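Local coordinates for interferon-activable protein 202 (Mus musculus, PDB 4L5R), which binds double-stranded DNA without sequence specificity through its first HIN-200 domain and restrains inflammation by preventing activation of the AIM2 inflammasome, at residues K4-G9 / I79-E84; L111-I116 / N148-K153; V154-E159 / S193-E198. All blocks are in the same frame, centred on the assembly; numbering follows the deposited sequence. Where two conformers were deposited one is given.

Contact 1. Residues K4-G9 / I79-E84. With nucleotides of chain C.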
loop_
_atom_site.group_PDB
_atom_site.type_symbol
_atom_site.label_atom_id
_atom_site.label_comp_id
_atom_site.label_asym_id
_atom_site.label_seq_id
_atom_site.Cartn_x
_atom_site.Cartn_y
_atom_site.Cartn_z
ATOM N N LYS A 4 -13.534 1.060 -13.343
ATOM C CA LYS A 4 -14.164 1.403 -12.064
ATOM C C LYS A 4 -13.164 1.324 -10.909
ATOM O O LYS A 4 -12.479 0.310 -10.742
ATOM C CB LYS A 4 -15.345 0.467 -11.785
ATOM C CG LYS A 4 -16.568 1.132 -11.158
ATOM C CD LYS A 4 -16.267 1.753 -9.807
ATOM C CE LYS A 4 -17.530 2.343 -9.182
ATOM N NZ LYS A 4 -17.257 3.075 -7.906
ATOM N N ASN A 5 -13.090 2.399 -10.123
ATOM C CA ASN A 5 -12.214 2.475 -8.956
ATOM C C ASN A 5 -10.713 2.528 -9.237
ATOM O O ASN A 5 -9.918 2.683 -8.305
ATOM C CB ASN A 5 -12.516 1.350 -7.963
ATOM C CG ASN A 5 -13.828 1.556 -7.240
ATOM O OD1 ASN A 5 -14.378 2.657 -7.233
ATOM N ND2 ASN A 5 -14.337 0.496 -6.626
ATOM N N ILE A 6 -10.320 2.412 -10.504
ATOM C CA ILE A 6 -8.894 2.461 -10.851
ATOM C C ILE A 6 -8.352 3.893 -10.840
ATOM O O ILE A 6 -9.062 4.835 -11.182
ATOM C CB ILE A 6 -8.613 1.821 -12.227
ATOM C CG1 ILE A 6 -9.070 0.363 -12.243
ATOM C CG2 ILE A 6 -7.122 1.907 -12.573
ATOM C CD1 ILE A 6 -8.352 -0.513 -11.230
ATOM N N SER A 7 -7.086 4.052 -10.463
ATOM C CA SER A 7 -6.475 5.379 -10.384
ATOM C C SER A 7 -6.326 6.041 -11.755
ATOM O O SER A 7 -6.227 5.359 -12.776
ATOM C CB SER A 7 -5.111 5.306 -9.687
ATOM O OG SER A 7 -5.255 5.018 -8.300
ATOM N N LYS A 8 -6.307 7.372 -11.761
ATOM C CA LYS A 8 -6.114 8.151 -12.983
ATOM C C LYS A 8 -4.822 7.774 -13.696
ATOM O O LYS A 8 -3.767 7.660 -13.071
ATOM C CB LYS A 8 -6.086 9.654 -12.670
ATOM C CG LYS A 8 -7.388 10.223 -12.132
ATOM C CD LYS A 8 -7.317 11.742 -11.995
ATOM C CE LYS A 8 -6.347 12.174 -10.898
ATOM N NZ LYS A 8 -5.430 13.252 -11.364
ATOM N N GLY A 9 -4.910 7.586 -15.009
ATOM C CA GLY A 9 -3.734 7.337 -15.823
ATOM C C GLY A 9 -3.161 5.930 -15.767
ATOM O O GLY A 9 -2.105 5.670 -16.341
ATOM N N ILE A 79 2.317 0.773 -8.954
ATOM C CA ILE A 79 1.419 0.107 -8.025
ATOM C C ILE A 79 0.426 -0.688 -8.876
ATOM O O ILE A 79 -0.154 -0.154 -9.810
ATOM C CB ILE A 79 0.599 1.108 -7.158
ATOM C CG1 ILE A 79 1.498 2.175 -6.516
ATOM C CG2 ILE A 79 -0.228 0.349 -6.105
ATOM C CD1 ILE A 79 2.208 1.731 -5.277
ATOM N N LEU A 80 0.244 -1.959 -8.561
ATOM C CA LEU A 80 -0.713 -2.775 -9.293
ATOM C C LEU A 80 -2.103 -2.536 -8.702
ATOM O O LEU A 80 -2.262 -2.535 -7.481
ATOM C CB LEU A 80 -0.346 -4.244 -9.157
ATOM C CG LEU A 80 0.699 -4.807 -10.118
ATOM C CD1 LEU A 80 1.613 -3.742 -10.680
ATOM C CD2 LEU A 80 1.473 -5.944 -9.466
ATOM N N GLU A 81 -3.089 -2.316 -9.566
ATOM C CA GLU A 81 -4.472 -2.109 -9.123
ATOM C C GLU A 81 -5.353 -3.142 -9.793
ATOM O O GLU A 81 -5.255 -3.374 -11.006
ATOM C CB GLU A 81 -4.935 -0.698 -9.455
ATOM C CG GLU A 81 -4.117 0.385 -8.693
ATOM C CD GLU A 81 -4.644 1.801 -8.864
ATOM O OE1 GLU A 81 -5.557 2.013 -9.689
ATOM O OE2 GLU A 81 -4.140 2.707 -8.154
ATOM N N ILE A 82 -6.208 -3.774 -9.002
ATOM C CA ILE A 82 -6.970 -4.906 -9.481
ATOM C C ILE A 82 -8.437 -4.700 -9.136
ATOM O O ILE A 82 -8.791 -4.610 -7.963
ATOM C CB ILE A 82 -6.466 -6.212 -8.860
ATOM C CG1 ILE A 82 -4.968 -6.408 -9.191
ATOM C CG2 ILE A 82 -7.357 -7.413 -9.329
ATOM C CD1 ILE A 82 -4.307 -7.523 -8.432
ATOM N N ASN A 83 -9.281 -4.612 -10.160
ATOM C CA ASN A 83 -10.721 -4.562 -9.939
ATOM C C ASN A 83 -11.421 -5.774 -10.538
ATOM O O ASN A 83 -10.783 -6.780 -10.839
ATOM C CB ASN A 83 -11.339 -3.244 -10.429
ATOM C CG ASN A 83 -11.208 -3.042 -11.925
ATOM O OD1 ASN A 83 -10.749 -3.922 -12.659
ATOM N ND2 ASN A 83 -11.639 -1.875 -12.392
ATOM N N GLU A 84 -12.733 -5.680 -10.697
ATOM C CA GLU A 84 -13.521 -6.801 -11.200
ATOM C C GLU A 84 -13.149 -7.157 -12.631
ATOM O O GLU A 84 -13.419 -8.264 -13.090
ATOM C CB GLU A 84 -15.019 -6.502 -11.088
ATOM C CG GLU A 84 -15.480 -6.297 -9.660
ATOM C CD GLU A 84 -16.982 -6.038 -9.556
ATOM P P DC C 16 -4.204 13.477 -18.144
ATOM O OP1 DC C 16 -2.998 12.708 -18.525
ATOM O OP2 DC C 16 -4.819 14.442 -19.086
ATOM O "O5'" DC C 16 -5.347 12.448 -17.725
ATOM C "C5'" DC C 16 -5.175 11.677 -16.560
ATOM C "C4'" DC C 16 -6.540 11.353 -15.997
ATOM O "O4'" DC C 16 -7.215 12.564 -15.587
ATOM C "C3'" DC C 16 -7.471 10.664 -16.987
ATOM O "O3'" DC C 16 -7.663 9.359 -16.479
ATOM C "C2'" DC C 16 -8.748 11.514 -16.994
ATOM C "C1'" DC C 16 -8.601 12.348 -15.721
ATOM N N1 DC C 16 -9.265 13.685 -15.694
ATOM C C2 DC C 16 -10.346 13.886 -14.824
ATOM O O2 DC C 16 -10.731 12.944 -14.122
ATOM N N3 DC C 16 -10.944 15.103 -14.773
ATOM C C4 DC C 16 -10.494 16.095 -15.545
ATOM N N4 DC C 16 -11.120 17.273 -15.465
ATOM C C5 DC C 16 -9.387 15.916 -16.433
ATOM C C6 DC C 16 -8.806 14.707 -16.472
ATOM P P DT C 15 -2.922 19.821 -16.954
ATOM O OP1 DT C 15 -1.771 19.631 -17.864
ATOM O OP2 DT C 15 -4.102 20.592 -17.406
ATOM O "O5'" DT C 15 -3.461 18.394 -16.472
ATOM C "C5'" DT C 15 -2.592 17.457 -15.854
ATOM C "C4'" DT C 15 -3.390 16.223 -15.486
ATOM O "O4'" DT C 15 -4.371 16.572 -14.476
ATOM C "C3'" DT C 15 -4.169 15.631 -16.657
ATOM O "O3'" DT C 15 -3.881 14.255 -16.776
ATOM C "C2'" DT C 15 -5.639 15.855 -16.309
ATOM C "C1'" DT C 15 -5.594 15.937 -14.788
ATOM N N1 DT C 15 -6.733 16.711 -14.204
ATOM C C2 DT C 15 -7.547 16.097 -13.279
ATOM O O2 DT C 15 -7.389 14.953 -12.896
ATOM N N3 DT C 15 -8.558 16.888 -12.810
ATOM C C4 DT C 15 -8.843 18.189 -13.162
ATOM O O4 DT C 15 -9.790 18.801 -12.673
ATOM C C5 DT C 15 -7.953 18.771 -14.139
ATOM C C7 DT C 15 -8.156 20.184 -14.600
ATOM C C6 DT C 15 -6.954 18.012 -14.609
#
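Ser7 and Glu81 meet through a two-pronged grip that fixes the N-terminal loop 4-9 against strand 79-82. Ser7 N donates to Glu81 OE1 at 2.7 Å, nearly straight at 173°, and Ser7 OG donates to Glu81 OE2 at 2.6 Å. Both carboxylate oxygens use their syn lone pairs, so one residue fills the mouth of the carboxylate and holds it against rotation. Glu81 reaches it with a chain extended beyond CG. Ser7 OG stands anti to its carbonyl carbon (chi1 -70°), on the side of its own N, which lets hydroxyl and amide face the same acid. Two donors on a buried carboxylate would be expected to favour its charged form.

A second polar link lies nearer the N terminus. Asn83 ND2 donates to Lys4 O at 2.9 Å and 170°, on a lone pair in the carbonyl plane, and it also bonds Pro2 O; Asn83 OD1 takes Thr85 N. Both ends of the amide are thus used, which settles its flip.

Van der Waals packing of Ile6 lies between the two links. Ile6 and Glu81 run past each other in opposite directions, with Ile6 CG2 against the carboxylate, 3.3 Å from Glu81 OE1, and Ile6 CD1 3.9 Å from Glu81 CB. Ile6 crosses Asn83 at about a right angle, its CG1 against the amide nitrogen, 3.4 Å from Asn83 ND2.

On the DNA side, Lys8 points away from the strand. Its chain, bent at chi3 and chi4, carries NZ to O2 of DT15 of chain C at 3.0 Å, while CD lies 3.7 Å from O4' of DC16 of chain C. Base oxygen O2 belongs to the minor groove, and the arrangement is that of a loop braced on an OB-fold strand while presenting a lysine to duplex DNA.

Contact 2. Residues L111-I116 / N148-K153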
loop_
_atom_site.group_PDB
_atom_site.type_symbol
_atom_site.label_atom_id
_atom_site.label_comp_id
_atom_site.label_asym_id
_atom_site.label_seq_id
_atom_site.Cartn_x
_atom_site.Cartn_y
_atom_site.Cartn_z
ATOM N N LEU A 111 12.069 2.505 3.945
ATOM C CA LEU A 111 13.040 3.524 3.574
ATOM C C LEU A 111 13.310 4.480 4.727
ATOM O O LEU A 111 12.402 4.820 5.506
ATOM C CB LEU A 111 12.486 4.360 2.426
ATOM C CG LEU A 111 12.444 3.817 1.013
ATOM C CD1 LEU A 111 11.972 4.939 0.116
ATOM C CD2 LEU A 111 13.833 3.341 0.596
ATOM N N LYS A 112 14.554 4.935 4.819
ATOM C CA LYS A 112 14.910 6.002 5.747
ATOM C C LYS A 112 14.090 7.265 5.461
ATOM O O LYS A 112 13.845 7.627 4.305
ATOM C CB LYS A 112 16.403 6.324 5.643
ATOM C CG LYS A 112 17.326 5.265 6.226
ATOM C CD LYS A 112 17.060 5.030 7.700
ATOM C CE LYS A 112 18.169 4.199 8.328
ATOM N NZ LYS A 112 17.882 3.871 9.751
ATOM N N ILE A 113 13.666 7.929 6.524
ATOM C CA ILE A 113 12.900 9.153 6.388
ATOM C C ILE A 113 13.660 10.224 5.614
ATOM O O ILE A 113 13.073 10.935 4.788
ATOM C CB ILE A 113 12.448 9.659 7.764
ATOM C CG1 ILE A 113 11.358 8.722 8.299
ATOM C CG2 ILE A 113 11.926 11.101 7.677
ATOM C CD1 ILE A 113 10.866 9.095 9.684
ATOM N N SER A 114 14.967 10.333 5.851
ATOM C CA SER A 114 15.728 11.315 5.106
ATOM C C SER A 114 15.660 10.991 3.608
ATOM O O SER A 114 15.568 11.901 2.789
ATOM C CB SER A 114 17.169 11.467 5.628
ATOM O OG SER A 114 17.907 10.268 5.480
ATOM N N LYS A 115 15.648 9.703 3.247
ATOM C CA LYS A 115 15.551 9.314 1.840
ATOM C C LYS A 115 14.138 9.540 1.293
ATOM O O LYS A 115 13.957 9.921 0.129
ATOM C CB LYS A 115 15.975 7.852 1.638
ATOM C CG LYS A 115 17.489 7.610 1.687
ATOM C CD LYS A 115 18.199 8.236 0.491
ATOM N N ILE A 116 13.134 9.297 2.126
ATOM C CA ILE A 116 11.765 9.557 1.710
ATOM C C ILE A 116 11.606 11.009 1.258
ATOM O O ILE A 116 10.986 11.281 0.215
ATOM C CB ILE A 116 10.753 9.204 2.828
ATOM C CG1 ILE A 116 10.605 7.676 2.929
ATOM C CG2 ILE A 116 9.403 9.860 2.561
ATOM C CD1 ILE A 116 9.867 7.210 4.188
ATOM N N ASN A 148 16.075 6.444 13.308
ATOM C CA ASN A 148 17.297 6.818 14.012
ATOM C C ASN A 148 17.900 8.157 13.578
ATOM O O ASN A 148 18.625 8.792 14.344
ATOM C CB ASN A 148 18.340 5.699 13.898
ATOM C CG ASN A 148 18.451 5.143 12.485
ATOM O OD1 ASN A 148 18.372 5.883 11.504
ATOM N ND2 ASN A 148 18.626 3.827 12.378
ATOM N N GLU A 149 17.590 8.593 12.358
ATOM C CA GLU A 149 18.265 9.759 11.789
ATOM C C GLU A 149 17.371 10.973 11.474
ATOM O O GLU A 149 17.871 12.086 11.345
ATOM C CB GLU A 149 19.118 9.340 10.569
ATOM C CG GLU A 149 20.268 8.398 10.943
ATOM C CD GLU A 149 21.088 7.916 9.748
ATOM O OE1 GLU A 149 20.489 7.645 8.686
ATOM O OE2 GLU A 149 22.336 7.803 9.876
ATOM N N ASP A 150 16.058 10.771 11.381
ATOM C CA ASP A 150 15.151 11.854 11.003
ATOM C C ASP A 150 13.695 11.659 11.462
ATOM O O ASP A 150 13.333 10.601 11.971
ATOM C CB ASP A 150 15.212 12.086 9.486
ATOM C CG ASP A 150 14.824 13.508 9.094
ATOM O OD1 ASP A 150 14.625 14.348 10.004
ATOM O OD2 ASP A 150 14.724 13.789 7.878
ATOM N N ASN A 151 12.885 12.698 11.298
ATOM C CA ASN A 151 11.464 12.628 11.644
ATOM C C ASN A 151 10.638 13.343 10.591
ATOM O O ASN A 151 11.168 14.132 9.812
ATOM C CB ASN A 151 11.209 13.221 13.028
ATOM C CG ASN A 151 11.601 14.681 13.114
ATOM O OD1 ASN A 151 10.915 15.546 12.576
ATOM N ND2 ASN A 151 12.717 14.960 13.782
ATOM N N ILE A 152 9.338 13.058 10.550
ATOM C CA ILE A 152 8.476 13.687 9.570
ATOM C C ILE A 152 7.041 13.672 10.098
ATOM O O ILE A 152 6.661 12.795 10.872
ATOM C CB ILE A 152 8.591 12.991 8.183
ATOM C CG1 ILE A 152 7.872 13.810 7.101
ATOM C CG2 ILE A 152 8.092 11.563 8.253
ATOM C CD1 ILE A 152 8.033 13.276 5.669
ATOM N N LYS A 153 6.256 14.664 9.703
ATOM C CA LYS A 153 4.860 14.731 10.133
ATOM C C LYS A 153 3.961 13.872 9.245
ATOM O O LYS A 153 4.105 13.870 8.025
ATOM C CB LYS A 153 4.382 16.176 10.096
ATOM C CG LYS A 153 2.998 16.400 10.652
ATOM C CD LYS A 153 2.494 17.746 10.174
ATOM C CE LYS A 153 1.772 18.478 11.256
ATOM N NZ LYS A 153 1.387 19.821 10.753
#
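The short helix 113-116 packs on the start of strand 151-156 in the OB fold of the C-terminal half of this chain, with Ile113 lying over Asp150 and Ile152. Ile113 CG2, anti to its backbone N, sits 3.9 Å from Ile152 CB and also lies by Asn151 O on the strand; the two isoleucines cross obliquely. Ile113 CD1 lies 3.7 Å from Asp150 O, just before the strand, and near Ile152 CG2. Phe129 of strand 124-136 also touches Ile113.

Asp150 meets the first turn of the helix with its flank: CB is 3.9 Å from Ile113 CG2, and OD2 is 3.8 Å from Ser114 CA. The carboxylate itself is paired with Lys117 by a salt bridge, and Lys117 also bonds Asn151 O.

At the rim, Lys112, the N-cap residue, bends at chi2 (-60°) and crosses Asn148 at about a right angle. A hydrogen bond from Lys112 NZ to Asn148 OD1 is doubtful, as it rests on one of two conformers and leaves Asn148 ND2 just as close. An alanine here would probably remove the ammonium from the acidic and amide groups of the turn (Asp147, Asn148, Glu149) and open a gap at the helix start. Asp147 receives the Ile113 amide, completing a junction of helix start, turn and strand on the OB-fold barrel.

Contact 3. Residues V154-E159 / S193-E198. Unlike the reference sequence in segment 154-159: Glu159 (reference Lys).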
loop_
_atom_site.group_PDB
_atom_site.type_symbol
_atom_site.label_atom_id
_atom_site.label_comp_id
_atom_site.label_asym_id
_atom_site.label_seq_id
_atom_site.Cartn_x
_atom_site.Cartn_y
_atom_site.Cartn_z
ATOM N N VAL A 154 3.045 13.138 9.867
ATOM C CA VAL A 154 2.030 12.388 9.138
ATOM C C VAL A 154 0.678 13.034 9.402
ATOM O O VAL A 154 0.308 13.261 10.558
ATOM C CB VAL A 154 1.990 10.915 9.580
ATOM C CG1 VAL A 154 0.884 10.154 8.840
ATOM C CG2 VAL A 154 3.370 10.248 9.321
ATOM N N VAL A 155 -0.033 13.347 8.323
ATOM C CA VAL A 155 -1.367 13.927 8.388
ATOM C C VAL A 155 -2.415 12.961 7.849
ATOM O O VAL A 155 -2.428 12.643 6.655
ATOM C CB VAL A 155 -1.433 15.278 7.624
ATOM C CG1 VAL A 155 -2.865 15.830 7.610
ATOM C CG2 VAL A 155 -0.469 16.310 8.269
ATOM N N TRP A 156 -3.287 12.499 8.744
ATOM C CA TRP A 156 -4.426 11.653 8.391
ATOM C C TRP A 156 -5.681 12.524 8.388
ATOM O O TRP A 156 -6.125 13.022 9.439
ATOM C CB TRP A 156 -4.533 10.490 9.387
ATOM C CG TRP A 156 -5.768 9.635 9.257
ATOM C CD1 TRP A 156 -6.930 9.757 9.977
ATOM C CD2 TRP A 156 -5.958 8.514 8.376
ATOM N NE1 TRP A 156 -7.822 8.785 9.598
ATOM C CE2 TRP A 156 -7.255 8.016 8.610
ATOM C CE3 TRP A 156 -5.162 7.891 7.411
ATOM C CZ2 TRP A 156 -7.766 6.920 7.924
ATOM C CZ3 TRP A 156 -5.684 6.797 6.711
ATOM C CH2 TRP A 156 -6.971 6.326 6.976
ATOM N N ASP A 157 -6.220 12.718 7.186
ATOM C CA ASP A 157 -7.216 13.740 6.880
ATOM C C ASP A 157 -8.604 13.146 6.717
ATOM O O ASP A 157 -9.583 13.879 6.586
ATOM C CB ASP A 157 -6.838 14.407 5.555
ATOM C CG ASP A 157 -6.784 15.910 5.650
ATOM O OD1 ASP A 157 -6.618 16.421 6.775
ATOM O OD2 ASP A 157 -6.896 16.577 4.599
ATOM N N LYS A 158 -8.686 11.818 6.672
ATOM C CA LYS A 158 -9.969 11.156 6.508
ATOM C C LYS A 158 -10.821 11.404 7.750
ATOM O O LYS A 158 -10.340 11.282 8.879
ATOM C CB LYS A 158 -9.781 9.657 6.261
ATOM C CG LYS A 158 -9.122 9.314 4.914
ATOM C CD LYS A 158 -9.032 7.794 4.704
ATOM C CE LYS A 158 -8.659 7.439 3.273
ATOM N NZ LYS A 158 -8.653 5.940 3.002
ATOM N N GLU A 159 -12.076 11.785 7.538
ATOM C CA GLU A 159 -13.006 11.961 8.646
ATOM C C GLU A 159 -13.377 10.577 9.150
ATOM O O GLU A 159 -14.382 9.997 8.737
ATOM C CB GLU A 159 -14.252 12.732 8.206
ATOM N N SER A 193 -5.369 5.665 1.534
ATOM C CA SER A 193 -4.480 5.475 2.672
ATOM C C SER A 193 -5.078 4.615 3.777
ATOM O O SER A 193 -6.291 4.630 4.025
ATOM C CB SER A 193 -4.011 6.822 3.252
ATOM O OG SER A 193 -3.477 7.642 2.226
ATOM N N PHE A 194 -4.206 3.865 4.434
ATOM C CA PHE A 194 -4.585 2.974 5.517
ATOM C C PHE A 194 -3.481 3.020 6.563
ATOM O O PHE A 194 -2.280 2.978 6.238
ATOM C CB PHE A 194 -4.753 1.550 4.973
ATOM C CG PHE A 194 -5.266 0.554 5.983
ATOM C CD1 PHE A 194 -6.641 0.457 6.259
ATOM C CD2 PHE A 194 -4.395 -0.331 6.611
ATOM C CE1 PHE A 194 -7.110 -0.486 7.168
ATOM C CE2 PHE A 194 -4.864 -1.274 7.515
ATOM C CZ PHE A 194 -6.233 -1.349 7.793
ATOM N N ILE A 195 -3.884 3.117 7.823
ATOM C CA ILE A 195 -2.927 3.210 8.897
ATOM C C ILE A 195 -3.274 2.256 10.030
ATOM O O ILE A 195 -4.442 2.145 10.438
ATOM C CB ILE A 195 -2.854 4.667 9.394
ATOM C CG1 ILE A 195 -1.872 4.804 10.545
ATOM C CG2 ILE A 195 -4.241 5.162 9.798
ATOM C CD1 ILE A 195 -1.721 6.236 11.001
ATOM N N LYS A 196 -2.271 1.549 10.539
ATOM C CA LYS A 196 -2.507 0.672 11.685
ATOM C C LYS A 196 -1.280 0.454 12.558
ATOM O O LYS A 196 -0.140 0.641 12.120
ATOM C CB LYS A 196 -3.095 -0.676 11.245
ATOM C CG LYS A 196 -2.142 -1.580 10.502
ATOM C CD LYS A 196 -2.770 -2.963 10.313
ATOM C CE LYS A 196 -1.968 -3.822 9.337
ATOM N NZ LYS A 196 -2.616 -5.147 9.084
ATOM N N GLY A 197 -1.527 0.069 13.806
ATOM C CA GLY A 197 -0.447 -0.305 14.700
ATOM C C GLY A 197 0.169 -1.578 14.161
ATOM O O GLY A 197 -0.543 -2.446 13.663
ATOM N N GLU A 198 1.490 -1.696 14.240
ATOM C CA GLU A 198 2.164 -2.838 13.631
ATOM C C GLU A 198 1.677 -4.166 14.209
ATOM O O GLU A 198 1.517 -4.307 15.421
ATOM C CB GLU A 198 3.681 -2.716 13.778
ATOM C CG GLU A 198 4.437 -2.992 12.492
ATOM C CD GLU A 198 5.419 -4.139 12.624
ATOM O OE1 GLU A 198 5.065 -5.154 13.261
ATOM O OE2 GLU A 198 6.545 -4.024 12.092
#
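The indole of Trp156 is held between two aliphatic groups, one on each face. Ile195 CG2 lies over the six-membered ring, 3.8 Å from its centroid and 15° off the normal, a CH-pi contact; its closest ring atom is Trp156 CE3 at 3.7 Å. On the opposite face Lys158 CB, from the same segment, sits 3.6 Å above the plane, offset toward the rim. The ring edge meets Ser193, its carbonyl and its CB: Trp156 CH2 is 3.5 Å from Ser193 O, near the ring plane, and Trp156 CZ3 is 3.8 Å from Ser193 CB. At the pyrrole side NE1 bonds Gln160 O, a polar tie that should restrain the ring's rotation.

Lys158 runs out extended beyond CG, and its NZ donates to Ser193 O at 2.9 Å. The bond lies in the carbonyl plane on a lone pair, with a C=O...N angle of 137°. Asn191 O is a second acceptor for the same ammonium, so it is gripped by two backbone carbonyls of the segment leading into strand 194-197. Ser193 O thus meets both the ring edge and the ammonium, while Ser193 OG is engaged by Gly190 N and Ser175 O.

Ile195 also touches Leu171, Leu173 and Phe143, and Trp156 touches Ile141 and Ile163. The contact therefore bridges strands 151-156 and 194-197, which are not paired with each other, across the interior of the second OB-fold barrel; 151-156 lies between 141-146 (antiparallel) and 186-188 (parallel), and 194-197 pairs with 171-174.

How the contacts relate
From the N terminus, contact 1 comes first: residues 4-9 are met again by 79-84, closing a loop of 69 residues, a little over half strand, and tying the N-terminal loop to the first OB fold. The chain then passes through helix 101-108. Contact 2 closes 111-116 onto 148-153, tying the short helix 113-116 to the second OB fold. Contact 3, which begins at the very next residue, closes 154-159 onto the C-terminal 193-198 and joins two strands of that fold that do not pair with each other. The three loops follow in series, none nesting or crossing. Contacts 2 and 3 share strand 151-156, with centres about 17 Å apart. Contacts 1 and 2 lie on opposite sides of the chain's centre.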